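Acyl-CoA dehydrogenase (Mycobacterium thermoresistibile, PDB 3NF4) probably catalyses the FAD-dependent α,β-dehydrogenation of acyl-CoA thioesters to trans-2-enoyl-CoA products. Local coordinates at residues D36-V39 / D40-K44; E236-G239 / L240-A243; T302-A305 / T306-D309; G171-D174 / F175-L178. All coordinates share one frame; numbering follows the deposited sequence.

Contact 1 of 4, residues D36-V39 / D40-K44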
loop_
_atom_site.group_PDB
_atom_site.type_symbol
_atom_site.label_atom_id
_atom_site.label_comp_id
_atom_site.label_asym_id
_atom_site.label_seq_id
_atom_site.Cartn_x
_atom_site.Cartn_y
_atom_site.Cartn_z
ATOM N N ASP A 36 19.827 6.447 27.875
ATOM C CA ASP A 36 18.936 7.585 27.580
ATOM C C ASP A 36 19.495 9.017 27.760
ATOM O O ASP A 36 19.169 9.889 26.957
ATOM C CB ASP A 36 17.620 7.440 28.353
ATOM C CG ASP A 36 16.597 8.526 27.998
ATOM O OD1 ASP A 36 16.205 9.292 28.898
ATOM O OD2 ASP A 36 16.189 8.633 26.811
ATOM N N PRO A 37 20.315 9.274 28.810
ATOM C CA PRO A 37 20.731 10.661 29.053
ATOM C C PRO A 37 21.851 11.181 28.149
ATOM O O PRO A 37 22.065 12.395 28.101
ATOM C CB PRO A 37 21.243 10.645 30.509
ATOM C CG PRO A 37 20.869 9.303 31.082
ATOM C CD PRO A 37 20.765 8.376 29.890
ATOM N N ILE A 38 22.565 10.274 27.471
ATOM C CA ILE A 38 23.711 10.608 26.594
ATOM C C ILE A 38 23.486 10.345 25.082
ATOM O O ILE A 38 24.322 10.733 24.257
ATOM C CB ILE A 38 25.003 9.847 27.032
ATOM C CG1 ILE A 38 24.762 8.323 27.067
ATOM C CG2 ILE A 38 25.539 10.376 28.389
ATOM C CD1 ILE A 38 26.019 7.483 27.332
ATOM N N VAL A 39 22.384 9.691 24.716
ATOM C CA VAL A 39 22.196 9.227 23.332
ATOM C C VAL A 39 22.122 10.338 22.263
ATOM O O VAL A 39 22.750 10.208 21.189
ATOM C CB VAL A 39 21.031 8.193 23.187
ATOM C CG1 VAL A 39 19.682 8.758 23.665
ATOM C CG2 VAL A 39 20.925 7.680 21.742
ATOM N N ASP A 40 21.381 11.413 22.546
ATOM C CA ASP A 40 21.214 12.514 21.590
ATOM C C ASP A 40 22.544 13.197 21.256
ATOM O O ASP A 40 22.797 13.573 20.117
ATOM C CB ASP A 40 20.211 13.556 22.105
ATOM C CG ASP A 40 18.759 13.022 22.183
ATOM O OD1 ASP A 40 18.413 11.981 21.567
ATOM O OD2 ASP A 40 17.936 13.668 22.878
ATOM N N ARG A 41 23.404 13.326 22.256
ATOM C CA ARG A 41 24.669 14.026 22.066
ATOM C C ARG A 41 25.706 13.188 21.311
ATOM O O ARG A 41 26.453 13.714 20.503
ATOM C CB ARG A 41 25.218 14.526 23.417
ATOM C CG ARG A 41 26.572 15.217 23.349
ATOM C CD ARG A 41 26.548 16.449 22.409
ATOM N NE ARG A 41 26.410 17.707 23.134
ATOM C CZ ARG A 41 27.394 18.590 23.309
ATOM N NH1 ARG A 41 28.608 18.376 22.792
ATOM N NH2 ARG A 41 27.159 19.700 24.004
ATOM N N HIS A 42 25.756 11.896 21.585
ATOM C CA HIS A 42 26.676 11.018 20.901
ATOM C C HIS A 42 26.272 10.739 19.450
ATOM O O HIS A 42 27.141 10.555 18.597
ATOM C CB HIS A 42 26.799 9.699 21.636
ATOM C CG HIS A 42 27.782 9.717 22.761
ATOM N ND1 HIS A 42 29.138 9.873 22.562
ATOM C CD2 HIS A 42 27.607 9.578 24.098
ATOM C CE1 HIS A 42 29.756 9.845 23.734
ATOM N NE2 HIS A 42 28.848 9.673 24.681
ATOM N N GLU A 43 24.972 10.683 19.178
ATOM C CA GLU A 43 24.526 10.481 17.809
ATOM C C GLU A 43 24.740 11.751 16.990
ATOM O O GLU A 43 25.096 11.688 15.820
ATOM C CB GLU A 43 23.063 10.005 17.731
ATOM C CG GLU A 43 22.855 8.506 17.997
ATOM C CD GLU A 43 23.503 7.585 16.958
ATOM O OE1 GLU A 43 23.582 7.963 15.754
ATOM O OE2 GLU A 43 23.949 6.477 17.348
ATOM N N LYS A 44 24.529 12.900 17.624
ATOM C CA LYS A 44 24.741 14.192 16.975
ATOM C C LYS A 44 26.233 14.458 16.674
ATOM O O LYS A 44 26.550 14.963 15.606
ATOM C CB LYS A 44 24.152 15.337 17.813
ATOM C CG LYS A 44 24.439 16.732 17.229
ATOM C CD LYS A 44 24.282 17.835 18.283
ATOM C CE LYS A 44 24.493 19.252 17.681
ATOM N NZ LYS A 44 25.928 19.602 17.380
HETATM O O HOH W 1 19.812 12.069 25.290
#
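The amide of E43 donates to the carbonyl of V39, E43 N to V39 O 3.0 Å, while the preceding amide, H42 N, bonds to I38 O at 3.2 Å, with 162° at its hydrogen. I38 O also lies near the H42 ring, 3.5 Å from H42 CD2. Past that oxygen, the I38 and H42 side chains lie alongside each other and point the same way, H42 CD2 meeting I38 CB at 3.9 Å. CG1 of I38 sits between its own backbone N and carbonyl carbon (chi1 56°), which brings CD1 to the same ring carbon. These i to i+4 contacts make up the first turn of helix 39-45, which follows helix 18-35 in the N-terminal helical region of the acyl-CoA dehydrogenase fold. Two residues before I38, a water joins D36 O to D40 N across the same spacing: it donates to D36 O at 2.8 Å and accepts from D40 N at 3.2 Å. CG of E43 passes 3.6 Å from V39 O; beyond it the chain bends at chi2, turning the carboxylate to where the backbone amides of H213 and A214 and the indole W91 NE1 hold it. R356 bridges the carboxylates of D36 and D40, D40 also pairing with R359, and this arginine pairing probably offsets the like charge of the two acids. H42 ND1 bonds to T47 OG1, and its side chain, like those of I38 and V39, touches W91.

Contact 2 of 4, residues E236-G239 / L240-A243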
loop_
_atom_site.group_PDB
_atom_site.type_symbol
_atom_site.label_atom_id
_atom_site.label_comp_id
_atom_site.label_asym_id
_atom_site.label_seq_id
_atom_site.Cartn_x
_atom_site.Cartn_y
_atom_site.Cartn_z
ATOM N N GLU A 236 37.822 -27.763 7.007
ATOM C CA GLU A 236 38.222 -26.982 5.841
ATOM C C GLU A 236 37.187 -27.145 4.711
ATOM O O GLU A 236 36.943 -28.255 4.226
ATOM C CB GLU A 236 39.628 -27.401 5.385
ATOM C CG GLU A 236 40.342 -26.415 4.449
ATOM C CD GLU A 236 41.738 -26.886 4.040
ATOM O OE1 GLU A 236 41.897 -28.068 3.656
ATOM O OE2 GLU A 236 42.684 -26.070 4.098
ATOM N N GLY A 237 36.569 -26.035 4.310
ATOM C CA GLY A 237 35.482 -26.059 3.326
ATOM C C GLY A 237 34.084 -26.094 3.932
ATOM O O GLY A 237 33.102 -26.319 3.221
ATOM N N GLN A 238 33.984 -25.856 5.236
ATOM C CA GLN A 238 32.703 -25.918 5.930
ATOM C C GLN A 238 32.010 -24.548 6.066
ATOM O O GLN A 238 30.831 -24.485 6.393
ATOM C CB GLN A 238 32.854 -26.593 7.304
ATOM C CG GLN A 238 31.603 -27.382 7.737
ATOM C CD GLN A 238 31.619 -27.852 9.193
ATOM O OE1 GLN A 238 32.668 -27.952 9.824
ATOM N NE2 GLN A 238 30.441 -28.156 9.721
ATOM N N GLY A 239 32.755 -23.474 5.798
ATOM C CA GLY A 239 32.305 -22.078 5.968
ATOM C C GLY A 239 30.909 -21.630 5.538
ATOM O O GLY A 239 30.222 -20.952 6.301
ATOM N N LEU A 240 30.487 -21.979 4.324
ATOM C CA LEU A 240 29.172 -21.548 3.841
ATOM C C LEU A 240 28.044 -22.192 4.627
ATOM O O LEU A 240 26.997 -21.567 4.820
ATOM C CB LEU A 240 28.987 -21.778 2.338
ATOM C CG LEU A 240 29.695 -20.817 1.362
ATOM C CD1 LEU A 240 29.520 -21.293 -0.076
ATOM C CD2 LEU A 240 29.281 -19.345 1.490
ATOM N N GLN A 241 28.273 -23.423 5.098
ATOM C CA GLN A 241 27.326 -24.105 5.988
ATOM C C GLN A 241 27.257 -23.430 7.364
ATOM O O GLN A 241 26.180 -23.338 7.972
ATOM C CB GLN A 241 27.656 -25.606 6.117
ATOM C CG GLN A 241 26.761 -26.393 7.109
ATOM C CD GLN A 241 27.230 -27.837 7.362
ATOM O OE1 GLN A 241 28.354 -28.238 7.004
ATOM N NE2 GLN A 241 26.364 -28.621 7.998
ATOM N N ILE A 242 28.402 -22.956 7.850
ATOM C CA ILE A 242 28.420 -22.186 9.093
ATOM C C ILE A 242 27.658 -20.848 8.958
ATOM O O ILE A 242 26.829 -20.512 9.811
ATOM C CB ILE A 242 29.853 -21.952 9.616
ATOM C CG1 ILE A 242 30.522 -23.289 9.943
ATOM C CG2 ILE A 242 29.835 -21.070 10.856
ATOM C CD1 ILE A 242 31.960 -23.168 10.494
ATOM N N ALA A 243 27.940 -20.107 7.891
ATOM C CA ALA A 243 27.302 -18.806 7.678
ATOM C C ALA A 243 25.801 -18.946 7.481
ATOM O O ALA A 243 25.041 -18.108 7.950
ATOM C CB ALA A 243 27.925 -18.064 6.504
#
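A243 N donates to G239 O at 2.9 Å with 164° at the hydrogen, and I242 N donates to Q238 O at 3.2 Å; such backbone bonds carry most of the contact. Q238 O takes a second, weak and strongly bent bond from Q241 N at 3.1 Å, so this one oxygen receives two successive amides as helix 239-245 starts. Between side chains, the amides of Q238 and Q241 meet obliquely, their planes 60° apart. Q238 NE2 gives a weak bond to Q241 OE1 at 3.4 Å, and that oxygen also rests beside Q238 CG. Both chains are extended beyond CG; with CG of Q241 opposite its backbone N (chi1 176°), its amide reaches back toward the loop. The other end of the Q238 amide, OE1, is taken by E235 N. Carbon atoms also rest on carbonyl oxygens: Q241 CB lies 3.4 Å from Q238 O, and I242 CB 3.5 Å from G239 O. The turn links strand 232-233 to the first helix of the C-terminal region. I242 packs on P107 and F111 of helix 106-111 and on C191, while L240 covers V189 of strand 189-195, to which G239 is also joined through its backbone.

Contact 3 of 4, residues T302-A305 / T306-D309; sequences TARA and TYLD
The T306 hydroxyl is turned back on the carbonyl one turn earlier, T306 OG1 donating to T302 O at 2.8 Å. OG1 stands beside its own backbone N (chi1 -52°), and T306 N reaches the same oxygen at 3.1 Å from the opposite face of the carbonyl plane, so T302 O is gripped by two donors of one residue. The Y307 ring turns one face to R304 O, which sits 3.6 Å above the plane and offset toward the rim, and Y307 CE2 touches R304 CA at 3.7 Å. Its CG occupies the position between N and the carbonyl carbon (chi1 81°), unusual within a helix, which lays the ring back along the preceding turn. R304 and L308 run side by side in the same direction, R304 CG meeting L308 CD1 at 4.0 Å, while L308 CG comes to 3.3 Å from R304 O. The polar ends of R304 and Y307 converge on one acid, E85, with Q263 a further partner of R304; D309 pairs with R313. Helix 289-315 packs between two helices of the C-terminal bundle, Y307 on A255 and T259 of helix 247-274 and T306 on I326 and A327 of helix 321-346. L308 touches Q82 of helix 77-88 in the N-terminal helical part, while T302 and T306 meet T302 of the second subunit.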
loop_
_atom_site.group_PDB
_atom_site.type_symbol
_atom_site.label_atom_id
_atom_site.label_comp_id
_atom_site.label_asym_id
_atom_site.label_seq_id
_atom_site.Cartn_x
_atom_site.Cartn_y
_atom_site.Cartn_z
ATOM N N THR A 302 1.459 -5.958 15.701
ATOM C CA THR A 302 1.609 -7.003 14.710
ATOM C C THR A 302 3.093 -7.456 14.527
ATOM O O THR A 302 3.376 -8.650 14.431
ATOM C CB THR A 302 1.038 -6.478 13.388
ATOM O OG1 THR A 302 -0.392 -6.432 13.506
ATOM C CG2 THR A 302 1.400 -7.370 12.240
ATOM N N ALA A 303 4.028 -6.515 14.498
ATOM C CA ALA A 303 5.450 -6.863 14.386
ATOM C C ALA A 303 5.959 -7.601 15.643
ATOM O O ALA A 303 6.707 -8.574 15.528
ATOM C CB ALA A 303 6.271 -5.612 14.093
ATOM N N ARG A 304 5.537 -7.154 16.835
ATOM C CA ARG A 304 5.923 -7.823 18.088
ATOM C C ARG A 304 5.416 -9.281 18.138
ATOM O O ARG A 304 6.197 -10.200 18.415
ATOM C CB ARG A 304 5.403 -7.048 19.311
ATOM C CG ARG A 304 5.798 -7.663 20.685
ATOM C CD ARG A 304 5.543 -6.758 21.928
ATOM N NE ARG A 304 6.159 -5.442 21.818
ATOM C CZ ARG A 304 5.496 -4.311 21.578
ATOM N NH1 ARG A 304 4.172 -4.326 21.436
ATOM N NH2 ARG A 304 6.159 -3.159 21.494
ATOM N N ALA A 305 4.126 -9.493 17.856
ATOM C CA ALA A 305 3.548 -10.854 17.850
ATOM C C ALA A 305 4.184 -11.822 16.838
ATOM O O ALA A 305 4.350 -13.009 17.112
ATOM C CB ALA A 305 2.023 -10.805 17.646
ATOM N N THR A 306 4.524 -11.300 15.664
ATOM C CA THR A 306 5.206 -12.079 14.637
ATOM C C THR A 306 6.624 -12.548 15.066
ATOM O O THR A 306 6.955 -13.733 14.889
ATOM C CB THR A 306 5.207 -11.328 13.266
ATOM O OG1 THR A 306 3.863 -10.936 12.944
ATOM C CG2 THR A 306 5.690 -12.236 12.198
ATOM N N TYR A 307 7.437 -11.678 15.666
ATOM C CA TYR A 307 8.781 -12.157 16.068
ATOM C C TYR A 307 8.732 -13.174 17.227
ATOM O O TYR A 307 9.548 -14.112 17.284
ATOM C CB TYR A 307 9.864 -11.041 16.237
ATOM C CG TYR A 307 9.883 -10.243 17.541
ATOM C CD1 TYR A 307 10.352 -10.819 18.724
ATOM C CD2 TYR A 307 9.493 -8.911 17.574
ATOM C CE1 TYR A 307 10.376 -10.123 19.919
ATOM C CE2 TYR A 307 9.526 -8.167 18.782
ATOM C CZ TYR A 307 9.965 -8.796 19.960
ATOM O OH TYR A 307 10.014 -8.145 21.194
ATOM N N LEU A 308 7.733 -13.022 18.095
ATOM C CA LEU A 308 7.550 -13.914 19.229
ATOM C C LEU A 308 7.045 -15.289 18.836
ATOM O O LEU A 308 7.459 -16.283 19.439
ATOM C CB LEU A 308 6.633 -13.292 20.270
ATOM C CG LEU A 308 7.151 -12.053 21.002
ATOM C CD1 LEU A 308 5.990 -11.533 21.835
ATOM C CD2 LEU A 308 8.370 -12.398 21.848
ATOM N N ASP A 309 6.159 -15.345 17.834
ATOM C CA ASP A 309 5.691 -16.617 17.301
ATOM C C ASP A 309 6.889 -17.448 16.780
ATOM O O ASP A 309 6.994 -18.650 17.088
ATOM C CB ASP A 309 4.641 -16.398 16.206
ATOM C CG ASP A 309 4.072 -17.702 15.655
ATOM O OD1 ASP A 309 4.817 -18.467 14.980
ATOM O OD2 ASP A 309 2.850 -17.965 15.864
#

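Contact 4 of 4, residues G171-D174 / F175-L178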
loop_
_atom_site.group_PDB
_atom_site.type_symbol
_atom_site.label_atom_id
_atom_site.label_comp_id
_atom_site.label_asym_id
_atom_site.label_seq_id
_atom_site.Cartn_x
_atom_site.Cartn_y
_atom_site.Cartn_z
ATOM N N GLY A 171 37.294 -2.147 14.121
ATOM C CA GLY A 171 38.340 -1.377 14.769
ATOM C C GLY A 171 38.155 -1.163 16.261
ATOM O O GLY A 171 38.904 -0.391 16.854
ATOM N N LYS A 172 37.178 -1.829 16.879
ATOM C CA LYS A 172 36.941 -1.662 18.318
ATOM C C LYS A 172 36.569 -2.961 19.037
ATOM O O LYS A 172 36.327 -2.944 20.246
ATOM C CB LYS A 172 35.838 -0.623 18.582
ATOM C CG LYS A 172 36.110 0.798 18.100
ATOM C CD LYS A 172 36.914 1.628 19.106
ATOM C CE LYS A 172 37.125 3.043 18.563
ATOM N NZ LYS A 172 37.807 3.958 19.526
ATOM N N ALA A 173 36.481 -4.070 18.302
ATOM C CA ALA A 173 36.081 -5.357 18.886
ATOM C C ALA A 173 37.305 -6.088 19.384
ATOM O O ALA A 173 38.422 -5.800 18.942
ATOM C CB ALA A 173 35.332 -6.220 17.877
ATOM N N ASP A 174 37.091 -7.040 20.284
ATOM C CA ASP A 174 38.183 -7.815 20.857
ATOM C C ASP A 174 38.514 -9.044 20.023
ATOM O O ASP A 174 39.636 -9.547 20.091
ATOM C CB ASP A 174 37.876 -8.212 22.311
ATOM C CG ASP A 174 37.521 -7.008 23.188
ATOM O OD1 ASP A 174 38.266 -6.011 23.221
ATOM O OD2 ASP A 174 36.483 -7.059 23.861
ATOM N N PHE A 175 37.535 -9.511 19.244
ATOM C CA PHE A 175 37.677 -10.666 18.362
ATOM C C PHE A 175 36.759 -10.542 17.148
ATOM O O PHE A 175 35.726 -9.853 17.195
ATOM C CB PHE A 175 37.438 -11.994 19.110
ATOM C CG PHE A 175 36.037 -12.152 19.683
ATOM C CD1 PHE A 175 35.050 -12.819 18.966
ATOM C CD2 PHE A 175 35.713 -11.651 20.943
ATOM C CE1 PHE A 175 33.759 -12.975 19.492
ATOM C CE2 PHE A 175 34.420 -11.799 21.473
ATOM C CZ PHE A 175 33.449 -12.469 20.748
ATOM N N TYR A 176 37.148 -11.219 16.066
ATOM C CA TYR A 176 36.451 -11.143 14.797
ATOM C C TYR A 176 36.166 -12.538 14.260
ATOM O O TYR A 176 37.066 -13.373 14.184
ATOM C CB TYR A 176 37.273 -10.339 13.771
ATOM C CG TYR A 176 37.443 -8.884 14.146
ATOM C CD1 TYR A 176 36.560 -7.910 13.674
ATOM C CD2 TYR A 176 38.463 -8.480 15.007
ATOM C CE1 TYR A 176 36.713 -6.570 14.037
ATOM C CE2 TYR A 176 38.620 -7.143 15.384
ATOM C CZ TYR A 176 37.746 -6.200 14.900
ATOM O OH TYR A 176 37.905 -4.889 15.269
ATOM N N THR A 177 34.919 -12.787 13.877
ATOM C CA THR A 177 34.589 -13.993 13.151
ATOM C C THR A 177 34.711 -13.715 11.650
ATOM O O THR A 177 33.907 -12.966 11.093
ATOM C CB THR A 177 33.184 -14.495 13.544
ATOM O OG1 THR A 177 33.214 -14.954 14.900
ATOM C CG2 THR A 177 32.741 -15.638 12.675
ATOM N N LEU A 178 35.707 -14.342 11.011
ATOM C CA LEU A 178 36.064 -14.125 9.603
ATOM C C LEU A 178 35.652 -15.262 8.657
ATOM O O LEU A 178 35.697 -16.439 9.036
ATOM C CB LEU A 178 37.584 -13.938 9.506
ATOM C CG LEU A 178 38.266 -13.768 8.138
ATOM C CD1 LEU A 178 37.804 -12.476 7.389
ATOM C CD2 LEU A 178 39.794 -13.832 8.282
#
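The phenol of Y176 folds back over the loop that precedes its strand, and the close packing gathers round it. A173 CB lies over one face of the ring in a CH-pi contact, 4.2 Å from the centroid and 27° off the normal, with Y176 CZ the nearest ring atom at 3.8 Å. At the edge of the ring, near its plane, G171 N donates to Y176 OH at 3.0 Å, though the bond is bent to 138°. A173 N adds a weak bond to the same oxygen at 3.4 Å. CG of Y176 stands beside its backbone N (chi1 -65°), which swings the phenol toward the loop; its ring also meets that of F203. F175, just before Y176, packs on L193 and Q129. The solvent side is looser: K172 is exposed and its side chain makes no close contact with the strand, whereas G171, exposed too, stays bonded through its N. D174, partly exposed, ties its carboxylate to I130 N at the entry to strand 131-134, beside which strand 175-181 runs parallel in the middle β-domain. The tyrosine oxygen thus acts as acceptor for two loop amides, one of the bonds weak, while a methyl group covers one face of the ring; these tyrosine bonds add to the backbone pairing with strands 131-134 and 189-195.

In the fold
Contact 3 is the most buried, in the middle of a helix that meets a second subunit, and its polar groups find partners in E85, Q263, R313 and a backbone carbonyl. Contacts 1 and 2 are partly buried and both form the opening turn of a helix, yet they lie on opposite sides of the chain's centre, their centres about 39 Å apart; the acids of contact 1 pair with arginines outside it, whereas contact 2 contains a weak amide-amide bond. Contact 4 alone enters a strand and relies on an aromatic ring. Contacts 2 and 4 come nearest, about 6 Å between closest atoms; both pack on strand 189-195, contact 4 from within the β-domain and contact 2 from the first C-terminal helix.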